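Local coordinates for exocyst complex component EXO70 (Saccharomyces cerevisiae, PDB 2PFV), which takes part in the exocyst complex, which tethers secretory vesicles to sites of exocytosis, and has a role in assembling that complex, at residues N19-Y24 with T72-L77. Residues are numbered along the deposited sequence; the frame is centred on the assembly and turned at random.
Sequences NEASKY and THLEQL
Ala-21 meets Leu-74 methyl to methyl: its CB lies 3.6 Å from Leu-74 CD1. This is the closest approach between 19-24 and 72-77. Both residues are buried. The CB of Ala-21 points at the facing helix, and Leu-74 swings one branch of its isobutyl group in to reach it. Ala-21 CB also borders the imidazole of His-73, 4.3 Å from His-73 ND1. It comes to that ring obliquely. Ser-22 OG lies at the edge of the His-73 ring, near its plane, 4.2 Å from His-73 CE1. At that spacing the two only graze, with no hydrogen bond. Leu-77 adds a third side chain, a turn further on from His-73. Leu-77 CD2 lies 4.2 Å from Ala-21 O. No hydrogen bond joins the two segments.

The ring of His-73 is carried toward 19-24 because CG is anti to the backbone N (chi1 -176°). NE2 makes a weak hydrogen bond to Glu-25 OE2, one residue beyond Tyr-24 on the facing helix. Ser-22 OG turns back along its own helix to a weak hydrogen bond with Ala-18 O. On another side of 19-24, Tyr-24 packs on Val-43, Lys-46 and Leu-47 of helix 37-55.

The segment axes run nearly parallel, 20° apart, and come within 10.9 Å of each other. Only 163 Å² is buried, a light contact centred on one alanine. It joins helix 14-29 to helix 65-93, with the short helix 32-35 and the long helix 37-55 between them in sequence, in the N-terminal helical bundle at one end of the elongated, all-helical Exo70 rod.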
loop_
_atom_site.group_PDB
_atom_site.type_symbol
_atom_site.label_atom_id
_atom_site.label_comp_id
_atom_site.label_asym_id
_atom_site.label_seq_id
_atom_site.Cartn_x
_atom_site.Cartn_y
_atom_site.Cartn_z
ATOM N N ASN A 19 71.899 -7.770 -19.139
ATOM C CA ASN A 19 72.155 -8.893 -18.248
ATOM C C ASN A 19 71.216 -8.812 -17.051
ATOM O O ASN A 19 70.615 -9.812 -16.654
ATOM C CB ASN A 19 73.605 -8.876 -17.760
ATOM C CG ASN A 19 73.903 -10.010 -16.794
ATOM O OD1 ASN A 19 73.762 -11.182 -17.138
ATOM N ND2 ASN A 19 74.315 -9.665 -15.578
ATOM N N GLU A 20 71.100 -7.621 -16.473
ATOM C CA GLU A 20 70.215 -7.413 -15.332
ATOM C C GLU A 20 68.777 -7.779 -15.699
ATOM O O GLU A 20 68.076 -8.436 -14.928
ATOM C CB GLU A 20 70.262 -5.955 -14.880
ATOM C CG GLU A 20 71.255 -5.660 -13.776
ATOM C CD GLU A 20 70.580 -5.094 -12.539
ATOM O OE1 GLU A 20 69.958 -4.012 -12.634
ATOM O OE2 GLU A 20 70.667 -5.735 -11.466
ATOM N N ALA A 21 68.348 -7.349 -16.883
ATOM C CA ALA A 21 66.998 -7.616 -17.356
ATOM C C ALA A 21 66.713 -9.104 -17.485
ATOM O O ALA A 21 65.678 -9.582 -17.026
ATOM C CB ALA A 21 66.766 -6.930 -18.687
ATOM N N SER A 22 67.627 -9.833 -18.116
ATOM C CA SER A 22 67.460 -11.270 -18.299
ATOM C C SER A 22 67.353 -11.960 -16.955
ATOM O O SER A 22 66.695 -12.989 -16.819
ATOM C CB SER A 22 68.632 -11.845 -19.089
ATOM O OG SER A 22 68.531 -11.467 -20.453
ATOM N N LYS A 23 68.007 -11.378 -15.961
ATOM C CA LYS A 23 67.982 -11.906 -14.612
ATOM C C LYS A 23 66.559 -11.727 -14.069
ATOM O O LYS A 23 65.930 -12.683 -13.600
ATOM C CB LYS A 23 68.989 -11.135 -13.763
ATOM C CG LYS A 23 69.284 -11.735 -12.411
ATOM C CD LYS A 23 70.320 -10.889 -11.654
ATOM C CE LYS A 23 71.652 -10.816 -12.394
ATOM N NZ LYS A 23 72.690 -10.032 -11.645
ATOM N N TYR A 24 66.049 -10.500 -14.145
ATOM C CA TYR A 24 64.704 -10.212 -13.664
ATOM C C TYR A 24 63.669 -11.068 -14.380
ATOM O O TYR A 24 62.658 -11.456 -13.795
ATOM C CB TYR A 24 64.365 -8.736 -13.865
ATOM C CG TYR A 24 65.146 -7.815 -12.970
ATOM C CD1 TYR A 24 65.272 -8.084 -11.607
ATOM C CD2 TYR A 24 65.775 -6.683 -13.484
ATOM C CE1 TYR A 24 66.011 -7.251 -10.773
ATOM C CE2 TYR A 24 66.520 -5.835 -12.660
ATOM C CZ TYR A 24 66.636 -6.126 -11.306
ATOM O OH TYR A 24 67.368 -5.294 -10.489
ATOM N N THR A 72 63.065 -2.737 -26.560
ATOM C CA THR A 72 61.943 -3.602 -26.904
ATOM C C THR A 72 61.792 -4.736 -25.893
ATOM O O THR A 72 60.680 -5.125 -25.516
ATOM C CB THR A 72 62.146 -4.211 -28.309
ATOM O OG1 THR A 72 62.405 -3.160 -29.248
ATOM C CG2 THR A 72 60.906 -4.974 -28.747
ATOM N N HIS A 73 62.923 -5.273 -25.461
ATOM C CA HIS A 73 62.894 -6.351 -24.501
ATOM C C HIS A 73 62.227 -5.865 -23.216
ATOM O O HIS A 73 61.292 -6.486 -22.726
ATOM C CB HIS A 73 64.310 -6.846 -24.209
ATOM C CG HIS A 73 64.342 -8.030 -23.297
ATOM N ND1 HIS A 73 65.446 -8.364 -22.544
ATOM C CD2 HIS A 73 63.396 -8.955 -23.009
ATOM C CE1 HIS A 73 65.177 -9.442 -21.828
ATOM N NE2 HIS A 73 63.939 -9.821 -22.093
ATOM N N LEU A 74 62.690 -4.743 -22.673
ATOM C CA LEU A 74 62.085 -4.219 -21.446
ATOM C C LEU A 74 60.599 -3.942 -21.657
ATOM O O LEU A 74 59.748 -4.361 -20.857
ATOM C CB LEU A 74 62.800 -2.935 -20.994
ATOM C CG LEU A 74 63.947 -3.030 -19.969
ATOM C CD1 LEU A 74 64.639 -4.389 -20.020
ATOM C CD2 LEU A 74 64.943 -1.915 -20.241
ATOM N N GLU A 75 60.272 -3.239 -22.738
ATOM C CA GLU A 75 58.877 -2.926 -23.011
ATOM C C GLU A 75 57.988 -4.172 -23.058
ATOM O O GLU A 75 56.948 -4.232 -22.407
ATOM C CB GLU A 75 58.760 -2.168 -24.336
ATOM C CG GLU A 75 59.399 -0.788 -24.300
ATOM C CD GLU A 75 59.696 -0.231 -25.688
ATOM O OE1 GLU A 75 60.372 0.818 -25.769
ATOM O OE2 GLU A 75 59.256 -0.840 -26.692
ATOM N N GLN A 76 58.399 -5.168 -23.826
ATOM C CA GLN A 76 57.592 -6.371 -23.954
ATOM C C GLN A 76 57.518 -7.210 -22.680
ATOM O O GLN A 76 56.455 -7.727 -22.347
ATOM C CB GLN A 76 58.096 -7.201 -25.130
ATOM C CG GLN A 76 57.927 -6.465 -26.455
ATOM C CD GLN A 76 56.489 -6.117 -26.725
ATOM O OE1 GLN A 76 56.195 -5.105 -27.360
ATOM N NE2 GLN A 76 55.569 -6.959 -26.246
ATOM N N LEU A 77 58.632 -7.317 -21.961
ATOM C CA LEU A 77 58.660 -8.086 -20.724
ATOM C C LEU A 77 57.682 -7.477 -19.715
ATOM O O LEU A 77 56.940 -8.190 -19.028
ATOM C CB LEU A 77 60.090 -8.114 -20.157
ATOM C CG LEU A 77 60.328 -8.902 -18.866
ATOM C CD1 LEU A 77 59.681 -10.297 -18.963
ATOM C CD2 LEU A 77 61.842 -9.004 -18.623
#